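PDB 2YY5: tryptophan--tRNA ligase from Mycoplasma pneumoniae, which catalyses the ATP-dependent attachment of tryptophan to tRNA(Trp), as a homodimeric class I aminoacyl-tRNA synthetase. Local coordinates for residues K5-T9 with Y146-P152; S84-E88 with A325-R330; R192-L196 with N250-I254; Q210-I214 with K225-Q229. The protein carries 1 engineered substitution. One frame throughout, in Å; residues are numbered along the deposited sequence.

The four contacts fall into two touching pairs, and interaction 2 lies on the opposite side of the chain's centre from interactions 3 and 4. Interaction 1 meets the indole of the bound adenylate analogue; interaction 2 lies behind it, away from the ligand, with the Y146 ring packed on L86, A325, T328 and A329. Interaction 1 is the most regular, a parallel beta bridge, whereas interaction 2 is a helix contact at the subunit interface with weak polar links. Interactions 3 and 4 join the loop between strand 183-185 and helix 220-228 to successive helices. Interaction 3, at the adenine, is buried, with an asparagine against the loop backbone between two apolar contacts; the others are partly buried, and interaction 4 hangs on one lysine.

Interaction 1: residues K5-T9 with Y146-P152; sequences KRALT and YQPDIVP. With WSA (5'-O-[(L-tryptophylamino)sulfonyl]adenosine), chain J.
K5-T9 runs extended into strand 6-11 and lies parallel to strand 150-152, the short axes 5.0 Å apart at closest approach and 41° from one another. A single bridge pairs A7 with I150 (CA-CA 5.0 Å): I150 N donates to R6 O (3.2 Å) and L8 N to I150 O (3.2 Å). Just before it, D149 N also donates to R6 O at 2.7 Å. Q147, with positive phi (40/50), is the first residue to leave the preceding helix. D149 (chi1 m) accepts from R6 N through OD1 at 2.9 Å, while its OD2 is paired with R180. R6, chi1 and chi2 t, donates from NH2 to Y146 O at 2.7 Å. A7 CB packs on I150 CD1 (3.2 Å) and L8 CD1 on Y146 CD2 (3.3 Å). This parallel pairing widens the Rossmann-type sheet of class I synthetases beyond strand 6-11, whose other side pairs with strand 37-42. T9 OG1 donates to P152 O (2.8 Å), and T9 OG1 and V151 CG1 approach the ligand indole, at CZ3 (3.6 Å) and CH2 (3.7 Å). Hydrogen bonds thus run along the pairing from R6 to T9, while the indole meets T9 and V151 at van der Waals distance.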
# COMPACT_ATOMS: atom_id res chain seq x y z
N LYS B 5 12.34 -27.53 3.44
CA LYS B 5 11.44 -26.83 2.51
C LYS B 5 10.42 -25.99 3.30
O LYS B 5 9.95 -26.42 4.34
CB LYS B 5 10.70 -27.83 1.63
CG LYS B 5 10.17 -29.07 2.34
CD LYS B 5 8.84 -29.60 1.77
CE LYS B 5 8.91 -30.03 0.29
NZ LYS B 5 7.57 -30.51 -0.21
N ARG B 6 10.11 -24.82 2.78
CA ARG B 6 9.24 -23.84 3.44
C ARG B 6 7.80 -23.65 2.95
O ARG B 6 7.56 -23.64 1.74
CB ARG B 6 9.96 -22.50 3.39
CG ARG B 6 9.28 -21.33 4.05
CD ARG B 6 10.13 -20.04 3.93
NE ARG B 6 11.45 -20.19 4.55
CZ ARG B 6 12.54 -19.54 4.15
NH1 ARG B 6 13.69 -19.75 4.78
NH2 ARG B 6 12.49 -18.69 3.13
N ALA B 7 6.87 -23.42 3.89
CA ALA B 7 5.43 -23.20 3.61
C ALA B 7 4.88 -21.90 4.23
O ALA B 7 5.13 -21.60 5.40
CB ALA B 7 4.62 -24.37 4.14
N LEU B 8 4.12 -21.14 3.45
CA LEU B 8 3.52 -19.90 3.92
C LEU B 8 2.05 -19.82 3.55
O LEU B 8 1.66 -20.19 2.44
CB LEU B 8 4.22 -18.67 3.32
CG LEU B 8 3.48 -17.39 3.74
CD1 LEU B 8 4.19 -16.77 4.94
CD2 LEU B 8 3.41 -16.41 2.60
N THR B 9 1.24 -19.34 4.49
CA THR B 9 -0.19 -19.19 4.24
C THR B 9 -0.78 -18.19 5.21
O THR B 9 -0.29 -18.02 6.33
CB THR B 9 -0.97 -20.54 4.36
OG1 THR B 9 -2.28 -20.37 3.80
CG2 THR B 9 -1.12 -20.99 5.81
N TYR B 146 8.56 -14.24 2.40
CA TYR B 146 9.13 -15.42 3.03
C TYR B 146 9.71 -16.42 2.03
O TYR B 146 10.20 -17.49 2.42
CB TYR B 146 8.07 -16.08 3.91
CG TYR B 146 7.53 -15.13 4.95
CD1 TYR B 146 8.23 -14.91 6.14
CD2 TYR B 146 6.40 -14.36 4.70
CE1 TYR B 146 7.82 -13.92 7.05
CE2 TYR B 146 5.98 -13.36 5.59
CZ TYR B 146 6.70 -13.15 6.76
OH TYR B 146 6.32 -12.14 7.61
N GLN B 147 9.66 -16.08 0.74
CA GLN B 147 10.21 -16.93 -0.31
C GLN B 147 9.91 -18.40 -0.07
O GLN B 147 10.80 -19.23 -0.16
CB GLN B 147 11.72 -16.75 -0.38
CG GLN B 147 12.20 -15.42 -0.92
CD GLN B 147 11.78 -15.21 -2.36
OE1 GLN B 147 10.93 -14.36 -2.65
NE2 GLN B 147 12.37 -15.99 -3.26
N PRO B 148 8.65 -18.75 0.20
CA PRO B 148 8.27 -20.14 0.46
C PRO B 148 8.27 -21.03 -0.77
O PRO B 148 8.17 -20.54 -1.89
CB PRO B 148 6.88 -20.00 1.04
CG PRO B 148 6.31 -18.93 0.14
CD PRO B 148 7.44 -17.90 0.13
N ASP B 149 8.37 -22.34 -0.54
CA ASP B 149 8.34 -23.32 -1.63
C ASP B 149 6.89 -23.54 -2.04
O ASP B 149 6.56 -23.58 -3.23
CB ASP B 149 8.94 -24.64 -1.17
CG ASP B 149 10.44 -24.57 -1.00
OD1 ASP B 149 10.95 -25.13 -0.01
OD2 ASP B 149 11.12 -23.97 -1.86
N ILE B 150 6.02 -23.68 -1.04
CA ILE B 150 4.61 -23.88 -1.32
C ILE B 150 3.73 -22.92 -0.53
O ILE B 150 4.15 -22.30 0.45
CB ILE B 150 4.15 -25.35 -1.05
CG1 ILE B 150 3.98 -25.63 0.45
CG2 ILE B 150 5.14 -26.31 -1.70
CD1 ILE B 150 5.24 -25.62 1.22
N VAL B 151 2.49 -22.78 -0.99
CA VAL B 151 1.53 -21.91 -0.36
C VAL B 151 0.25 -22.72 -0.27
O VAL B 151 -0.51 -22.81 -1.24
CB VAL B 151 1.28 -20.63 -1.21
CG1 VAL B 151 0.23 -19.75 -0.56
CG2 VAL B 151 2.58 -19.86 -1.36
N PRO B 152 0.01 -23.35 0.88
CA PRO B 152 -1.21 -24.16 1.04
C PRO B 152 -2.48 -23.33 1.19
O PRO B 152 -2.64 -22.58 2.17
CB PRO B 152 -0.89 -25.03 2.26
CG PRO B 152 0.09 -24.21 3.03
CD PRO B 152 0.97 -23.61 1.97
CD2 WSA J . -3.31 -15.42 2.07
CE3 WSA J . -3.33 -16.81 1.99
CZ3 WSA J . -2.19 -17.50 1.61
CH2 WSA J . -1.02 -16.80 1.31
CZ2 WSA J . -1.00 -15.41 1.38
CE2 WSA J . -2.15 -14.72 1.76
N11 WSA J . -2.40 -13.43 1.93
CD1 WSA J . -3.66 -13.28 2.33
CG WSA J . -4.25 -14.47 2.43
CB WSA J . -5.69 -14.73 2.87
CA WSA J . -6.51 -15.38 1.76
NH3 WSA J . -6.51 -14.54 0.56
C WSA J . -7.94 -15.57 2.26
O WSA J . -8.72 -14.62 2.30
NS WSA J . -8.30 -16.80 2.64
S WSA J . -9.60 -16.73 3.62
O1S WSA J . -9.29 -15.92 4.84
O2S WSA J . -10.75 -16.09 2.90
O5' WSA J . -9.90 -18.09 3.97
C5' WSA J . -8.86 -18.89 4.53
C4' WSA J . -8.55 -20.17 3.75
O4' WSA J . -9.75 -20.96 3.62
C3' WSA J . -8.05 -19.92 2.32
O3' WSA J . -7.03 -20.88 2.00
C2' WSA J . -9.30 -20.20 1.49
O2' WSA J . -8.92 -20.61 0.17
C1' WSA J . -9.82 -21.41 2.26
N9 WSA J . -11.24 -21.67 1.90
C8 WSA J . -12.21 -20.76 1.93
N7 WSA J . -13.37 -21.34 1.61
C5 WSA J . -13.12 -22.62 1.36
C4 WSA J . -11.76 -22.83 1.54
N3 WSA J . -11.26 -24.06 1.34
C2 WSA J . -12.05 -25.06 0.99
N1 WSA J . -13.35 -24.90 0.81
C6 WSA J . -13.92 -23.70 0.99
N6 WSA J . -15.23 -23.53 0.83

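Interaction 2: residues S84-E88 with A325-R330; sequences SDLLE and AQATAR
The start of helix 87-98, entered from strand 78-82 of the Rossmann-type domain, packs against the long C-terminal helix 311-340. Residues 84-85 make a 3-10 turn, L86 is extended (-116/104), and the helix follows; CA atoms are nearest for L86 and Q326 (6.7 Å) and for E88 and A329 (6.5 Å). L86 (chi1 m, chi2 p) points toward helix 311-340 and sets CD2 4.0 Å from A325 CB and 4.1 Å from A329 CB. E88 (m, p) turns its carboxylate to Q326, t at chi1 and chi2, whose NE2 makes weak hydrogen bonds to E88 OE2 (3.3 Å) and OE1 (3.5 Å). R330 (chi1 m) bonds weakly through NH1 to Q326 OE1 (2.9 Å) and adds a salt bridge of charges alone, R330 NE to E88 OE1 at 3.5 Å. The second subunit packs its L87 on L87 and E88, placing the contact at the dimer interface. One water receives a weak bond from Q326 NE2 (3.1 Å), donates to D85 O (2.9 Å) and accepts from L87 N (3.3 Å).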
# COMPACT_ATOMS: atom_id res chain seq x y z
N SER B 84 -0.32 -7.35 10.51
CA SER B 84 -0.11 -5.94 10.83
C SER B 84 1.06 -5.67 11.78
O SER B 84 1.49 -4.52 11.90
CB SER B 84 -1.40 -5.35 11.43
OG SER B 84 -1.70 -5.88 12.71
N ASP B 85 1.57 -6.70 12.47
CA ASP B 85 2.69 -6.49 13.39
C ASP B 85 3.99 -6.25 12.63
O ASP B 85 4.99 -5.82 13.21
CB ASP B 85 2.88 -7.70 14.31
CG ASP B 85 2.05 -7.61 15.58
OD1 ASP B 85 1.84 -8.66 16.22
OD2 ASP B 85 1.62 -6.50 15.95
N LEU B 86 3.97 -6.53 11.33
CA LEU B 86 5.14 -6.34 10.48
C LEU B 86 4.97 -5.28 9.38
O LEU B 86 4.34 -5.53 8.36
CB LEU B 86 5.56 -7.66 9.83
CG LEU B 86 6.22 -8.72 10.72
CD1 LEU B 86 5.21 -9.22 11.74
CD2 LEU B 86 6.73 -9.86 9.85
N LEU B 87 5.56 -4.11 9.58
CA LEU B 87 5.49 -3.08 8.56
C LEU B 87 6.06 -3.60 7.24
O LEU B 87 5.77 -3.04 6.17
CB LEU B 87 6.29 -1.84 9.01
CG LEU B 87 5.56 -0.80 9.87
CD1 LEU B 87 4.36 -1.39 10.55
CD2 LEU B 87 6.54 -0.23 10.87
N GLU B 88 6.87 -4.66 7.30
CA GLU B 88 7.47 -5.23 6.09
C GLU B 88 6.40 -5.69 5.11
O GLU B 88 6.63 -5.73 3.91
CB GLU B 88 8.37 -6.43 6.41
CG GLU B 88 9.74 -6.09 7.00
CD GLU B 88 9.65 -5.71 8.45
OE1 GLU B 88 10.70 -5.40 9.07
OE2 GLU B 88 8.53 -5.72 8.99
N ALA B 325 9.01 -14.28 12.33
CA ALA B 325 8.62 -13.96 10.97
C ALA B 325 9.41 -12.77 10.47
O ALA B 325 9.87 -12.72 9.33
CB ALA B 325 7.12 -13.66 10.91
N GLN B 326 9.57 -11.80 11.35
CA GLN B 326 10.29 -10.59 11.00
C GLN B 326 11.75 -10.91 10.71
O GLN B 326 12.43 -10.14 10.04
CB GLN B 326 10.16 -9.59 12.14
CG GLN B 326 10.56 -8.19 11.79
CD GLN B 326 9.95 -7.19 12.73
OE1 GLN B 326 10.03 -7.34 13.95
NE2 GLN B 326 9.33 -6.16 12.16
N ALA B 327 12.23 -12.05 11.20
CA ALA B 327 13.61 -12.45 10.98
C ALA B 327 13.87 -12.67 9.49
O ALA B 327 14.87 -12.19 8.95
CB ALA B 327 13.93 -13.71 11.76
N THR B 328 12.98 -13.40 8.83
CA THR B 328 13.16 -13.64 7.41
C THR B 328 12.55 -12.54 6.53
O THR B 328 13.00 -12.32 5.41
CB THR B 328 12.62 -15.04 6.99
OG1 THR B 328 11.81 -14.92 5.82
CG2 THR B 328 11.83 -15.68 8.12
N ALA B 329 11.54 -11.84 7.04
CA ALA B 329 10.92 -10.75 6.27
C ALA B 329 11.90 -9.60 6.02
O ALA B 329 11.94 -9.05 4.92
CB ALA B 329 9.68 -10.22 7.00
N ARG B 330 12.68 -9.24 7.03
CA ARG B 330 13.63 -8.15 6.86
C ARG B 330 14.70 -8.53 5.85
O ARG B 330 15.07 -7.73 4.99
CB ARG B 330 14.28 -7.77 8.20
CG ARG B 330 13.28 -7.51 9.30
CD ARG B 330 13.72 -6.40 10.23
NE ARG B 330 12.99 -6.45 11.49
CZ ARG B 330 12.99 -5.48 12.41
NH1 ARG B 330 12.29 -5.62 13.52
NH2 ARG B 330 13.67 -4.36 12.20
O HOH W 1 7.11 -3.98 12.48

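Interaction 3: residues R192-L196 with N250-I254; sequences RIMDL and NMLTI. With WSA (5'-O-[(L-tryptophylamino)sulfonyl]adenosine), chain J.
This is a buried loop-on-helix contact beside the adenine end of the active site: residues 192-196, an irregular loop segment after strand 183-185, lie against helix 246-259 at residues 250-254. The loop runs nearly extended from I193 (-72/135) through M194 (-90/159) to D195 (-67/132), then turns at L196 (-67/-24). The helix is regular, with I254 N bonded to N250 O at 3.0 Å. CA atoms come nearest for M194 and N250 (6.1 Å), and L196 and M251 are next (8.0 Å). N250, chi1 t, points toward the loop and sets its side-chain amide against the M194 backbone. On one side of it I193 (m, p) brings CG2 to 3.9 Å from I254 CD1 (I254 m, t); further along the loop L196 (m, t) places CD2 4.2 Å from M251 CG. L19 and L23 of helix 19-26 also pack on I254, joining this contact to the helix that follows the first strand. I193 N donates to ligand N1 at 2.7 Å, and ligand N6 donates to I193 O at 2.9 Å, so the adenine edge is read by main-chain atoms of a residue whose side chain is packed on the helix. I193 is also backbone-bonded to M203 of the predicted KMSKS region, whose O bonds the ligand too; main-chain reading of adenine is consistent with the class I synthetase nucleotide pocket.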
# COMPACT_ATOMS: atom_id res chain seq x y z
N ARG B 192 -12.25 -27.45 -1.72
CA ARG B 192 -13.40 -26.59 -1.95
C ARG B 192 -14.70 -27.15 -1.39
O ARG B 192 -15.46 -27.79 -2.10
CB ARG B 192 -13.54 -26.35 -3.46
CG ARG B 192 -14.60 -25.34 -3.86
CD ARG B 192 -14.92 -25.44 -5.35
NE ARG B 192 -16.02 -24.56 -5.73
CZ ARG B 192 -16.85 -24.79 -6.75
NH1 ARG B 192 -17.82 -23.93 -7.03
NH2 ARG B 192 -16.70 -25.89 -7.49
N ILE B 193 -14.94 -26.93 -0.10
CA ILE B 193 -16.17 -27.42 0.52
C ILE B 193 -17.35 -26.58 0.00
O ILE B 193 -17.27 -25.34 -0.06
CB ILE B 193 -16.11 -27.34 2.07
CG1 ILE B 193 -15.18 -28.42 2.60
CG2 ILE B 193 -17.50 -27.52 2.67
CD1 ILE B 193 -13.73 -28.13 2.35
N MET B 194 -18.44 -27.25 -0.36
CA MET B 194 -19.61 -26.57 -0.89
C MET B 194 -20.64 -26.14 0.15
O MET B 194 -20.69 -26.66 1.26
CB MET B 194 -20.28 -27.44 -1.95
CG MET B 194 -19.33 -27.96 -3.03
SD MET B 194 -18.39 -26.68 -3.89
CE MET B 194 -17.15 -27.72 -4.73
N ASP B 195 -21.46 -25.17 -0.23
CA ASP B 195 -22.52 -24.64 0.62
C ASP B 195 -23.57 -25.74 0.83
O ASP B 195 -23.99 -26.37 -0.14
CB ASP B 195 -23.12 -23.41 -0.07
CG ASP B 195 -24.19 -22.74 0.75
OD1 ASP B 195 -25.30 -23.30 0.84
OD2 ASP B 195 -23.92 -21.65 1.30
N LEU B 196 -23.99 -25.96 2.07
CA LEU B 196 -24.98 -26.99 2.39
C LEU B 196 -26.38 -26.76 1.83
O LEU B 196 -27.14 -27.71 1.65
CB LEU B 196 -25.07 -27.21 3.90
CG LEU B 196 -23.91 -27.96 4.57
CD1 LEU B 196 -24.29 -28.29 6.00
CD2 LEU B 196 -23.62 -29.25 3.81
N ASN B 250 -20.77 -33.60 -1.77
CA ASN B 250 -20.14 -32.68 -0.82
C ASN B 250 -20.18 -33.22 0.60
O ASN B 250 -19.15 -33.26 1.28
CB ASN B 250 -20.85 -31.32 -0.86
CG ASN B 250 -20.12 -30.27 -0.05
OD1 ASN B 250 -20.75 -29.49 0.67
ND2 ASN B 250 -18.80 -30.23 -0.18
N MET B 251 -21.36 -33.62 1.07
CA MET B 251 -21.48 -34.16 2.42
C MET B 251 -20.60 -35.39 2.56
O MET B 251 -20.04 -35.66 3.62
CB MET B 251 -22.93 -34.54 2.73
CG MET B 251 -23.87 -33.35 2.87
SD MET B 251 -25.49 -33.83 3.53
CE MET B 251 -26.28 -34.43 2.05
N LEU B 252 -20.47 -36.13 1.48
CA LEU B 252 -19.67 -37.35 1.48
C LEU B 252 -18.17 -37.08 1.62
O LEU B 252 -17.50 -37.75 2.40
CB LEU B 252 -19.97 -38.14 0.20
CG LEU B 252 -19.74 -39.65 0.19
CD1 LEU B 252 -20.42 -40.32 1.39
CD2 LEU B 252 -20.29 -40.20 -1.12
N THR B 253 -17.64 -36.11 0.89
CA THR B 253 -16.21 -35.83 1.00
C THR B 253 -15.88 -35.13 2.33
O THR B 253 -14.76 -35.26 2.84
CB THR B 253 -15.64 -35.02 -0.24
OG1 THR B 253 -15.06 -33.79 0.19
CG2 THR B 253 -16.72 -34.74 -1.27
N ILE B 254 -16.85 -34.42 2.91
CA ILE B 254 -16.64 -33.74 4.20
C ILE B 254 -16.52 -34.81 5.26
O ILE B 254 -15.63 -34.75 6.12
CB ILE B 254 -17.84 -32.84 4.61
CG1 ILE B 254 -17.92 -31.62 3.69
CG2 ILE B 254 -17.67 -32.39 6.06
CD1 ILE B 254 -19.21 -30.84 3.83
CD2 WSA J . -3.31 -15.42 2.07
CE3 WSA J . -3.33 -16.81 1.99
CZ3 WSA J . -2.19 -17.50 1.61
CH2 WSA J . -1.02 -16.80 1.31
CZ2 WSA J . -1.00 -15.41 1.38
CE2 WSA J . -2.15 -14.72 1.76
N11 WSA J . -2.40 -13.43 1.93
CD1 WSA J . -3.66 -13.28 2.33
CG WSA J . -4.25 -14.47 2.43
CB WSA J . -5.69 -14.73 2.87
CA WSA J . -6.51 -15.38 1.76
NH3 WSA J . -6.51 -14.54 0.56
C WSA J . -7.94 -15.57 2.26
O WSA J . -8.72 -14.62 2.30
NS WSA J . -8.30 -16.80 2.64
S WSA J . -9.60 -16.73 3.62
O1S WSA J . -9.29 -15.92 4.84
O2S WSA J . -10.75 -16.09 2.90
O5' WSA J . -9.90 -18.09 3.97
C5' WSA J . -8.86 -18.89 4.53
C4' WSA J . -8.55 -20.17 3.75
O4' WSA J . -9.75 -20.96 3.62
C3' WSA J . -8.05 -19.92 2.32
O3' WSA J . -7.03 -20.88 2.00
C2' WSA J . -9.30 -20.20 1.49
O2' WSA J . -8.92 -20.61 0.17
C1' WSA J . -9.82 -21.41 2.26
N9 WSA J . -11.24 -21.67 1.90
C8 WSA J . -12.21 -20.76 1.93
N7 WSA J . -13.37 -21.34 1.61
C5 WSA J . -13.12 -22.62 1.36
C4 WSA J . -11.76 -22.83 1.54
N3 WSA J . -11.26 -24.06 1.34
C2 WSA J . -12.05 -25.06 0.99
N1 WSA J . -13.35 -24.90 0.81
C6 WSA J . -13.92 -23.70 0.99
N6 WSA J . -15.23 -23.53 0.83

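Interaction 4: residues Q210-I214 with K225-Q229; sequences QNGVI and KKIRQ
K226 NZ is the centre of this contact: it donates to Q210 O at 3.0 Å and to V213 O at 2.9 Å, and it also forms a salt bridge with D218. Its chain, m at chi1 and t from chi2 to chi4, is fully extended from helix 220-228, so the ammonium group reaches across to the loop backbone. Residues 210-212 have helical phi/psi, and V213 N bonds back to Q210 O (3.2 Å), a turn that brings both carbonyls to the same amine; V213 then becomes extended (-118/130). The nearest CA atoms are those of N211 and K226, 5.2 Å apart. Around the lysine, I214 (m, m) packs CD1 on K226 CB at 3.9 Å and on I227 CG1 at 4.2 Å, and its side chain also meets L196 and L299. The N211 side chain lies along the exposed edge near K225 and Q229. V213 faces away from the helix and touches H18 and M203, so the turn whose two carbonyls K226 binds belongs to the loop that follows the predicted KMSKS motif of class I synthetases.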
# COMPACT_ATOMS: atom_id res chain seq x y z
N GLN B 210 -27.30 -18.45 6.07
CA GLN B 210 -26.38 -19.15 6.96
C GLN B 210 -26.58 -20.64 7.18
O GLN B 210 -25.73 -21.30 7.77
CB GLN B 210 -26.34 -18.43 8.30
CG GLN B 210 -25.89 -16.99 8.17
CD GLN B 210 -25.55 -16.37 9.50
OE1 GLN B 210 -26.40 -16.24 10.37
NE2 GLN B 210 -24.28 -15.98 9.67
N ASN B 211 -27.70 -21.19 6.71
CA ASN B 211 -27.94 -22.61 6.89
C ASN B 211 -27.02 -23.39 5.96
O ASN B 211 -26.90 -24.60 6.06
CB ASN B 211 -29.40 -22.96 6.59
CG ASN B 211 -30.38 -22.23 7.49
OD1 ASN B 211 -30.34 -22.37 8.72
ND2 ASN B 211 -31.27 -21.45 6.88
N GLY B 212 -26.39 -22.66 5.04
CA GLY B 212 -25.49 -23.30 4.10
C GLY B 212 -24.05 -23.35 4.59
O GLY B 212 -23.22 -24.03 4.00
N VAL B 213 -23.77 -22.64 5.68
CA VAL B 213 -22.42 -22.60 6.23
C VAL B 213 -22.33 -23.15 7.65
O VAL B 213 -23.11 -22.77 8.53
CB VAL B 213 -21.88 -21.15 6.24
CG1 VAL B 213 -20.51 -21.10 6.93
CG2 VAL B 213 -21.78 -20.62 4.82
N ILE B 214 -21.39 -24.06 7.88
CA ILE B 214 -21.19 -24.62 9.21
C ILE B 214 -20.08 -23.79 9.84
O ILE B 214 -18.92 -23.94 9.48
CB ILE B 214 -20.73 -26.11 9.15
CG1 ILE B 214 -21.77 -26.96 8.40
CG2 ILE B 214 -20.50 -26.64 10.56
CD1 ILE B 214 -23.14 -26.97 9.05
N LYS B 225 -29.45 -28.99 12.94
CA LYS B 225 -30.48 -28.49 12.04
C LYS B 225 -29.97 -28.22 10.62
O LYS B 225 -30.60 -28.60 9.63
CB LYS B 225 -31.11 -27.20 12.60
CG LYS B 225 -32.34 -26.72 11.81
CD LYS B 225 -32.72 -25.27 12.13
CE LYS B 225 -31.72 -24.28 11.50
NZ LYS B 225 -32.09 -22.85 11.73
N LYS B 226 -28.82 -27.56 10.52
CA LYS B 226 -28.26 -27.21 9.21
C LYS B 226 -27.98 -28.41 8.32
O LYS B 226 -28.26 -28.37 7.12
CB LYS B 226 -26.96 -26.41 9.40
CG LYS B 226 -27.20 -25.04 9.97
CD LYS B 226 -25.92 -24.25 10.06
CE LYS B 226 -26.24 -22.83 10.49
NZ LYS B 226 -25.02 -21.99 10.55
N ILE B 227 -27.43 -29.47 8.91
CA ILE B 227 -27.10 -30.66 8.16
C ILE B 227 -28.36 -31.44 7.78
O ILE B 227 -28.47 -31.92 6.65
CB ILE B 227 -26.12 -31.53 8.96
CG1 ILE B 227 -24.78 -30.80 9.06
CG2 ILE B 227 -25.94 -32.88 8.31
CD1 ILE B 227 -23.83 -31.33 10.10
N ARG B 228 -29.31 -31.52 8.70
CA ARG B 228 -30.55 -32.23 8.44
C ARG B 228 -31.27 -31.63 7.24
O ARG B 228 -32.00 -32.32 6.54
CB ARG B 228 -31.48 -32.15 9.64
CG ARG B 228 -32.79 -32.90 9.44
CD ARG B 228 -32.70 -34.27 10.07
NE ARG B 228 -32.45 -34.13 11.51
CZ ARG B 228 -32.25 -35.15 12.34
NH1 ARG B 228 -32.03 -34.92 13.63
NH2 ARG B 228 -32.26 -36.39 11.88
N GLN B 229 -31.06 -30.34 7.02
CA GLN B 229 -31.69 -29.61 5.92
C GLN B 229 -30.82 -29.49 4.68
O GLN B 229 -31.21 -28.85 3.70
CB GLN B 229 -32.04 -28.19 6.36
CG GLN B 229 -32.82 -28.05 7.65
CD GLN B 229 -32.87 -26.61 8.11
OE1 GLN B 229 -31.84 -25.99 8.37
NE2 GLN B 229 -34.08 -26.05 8.19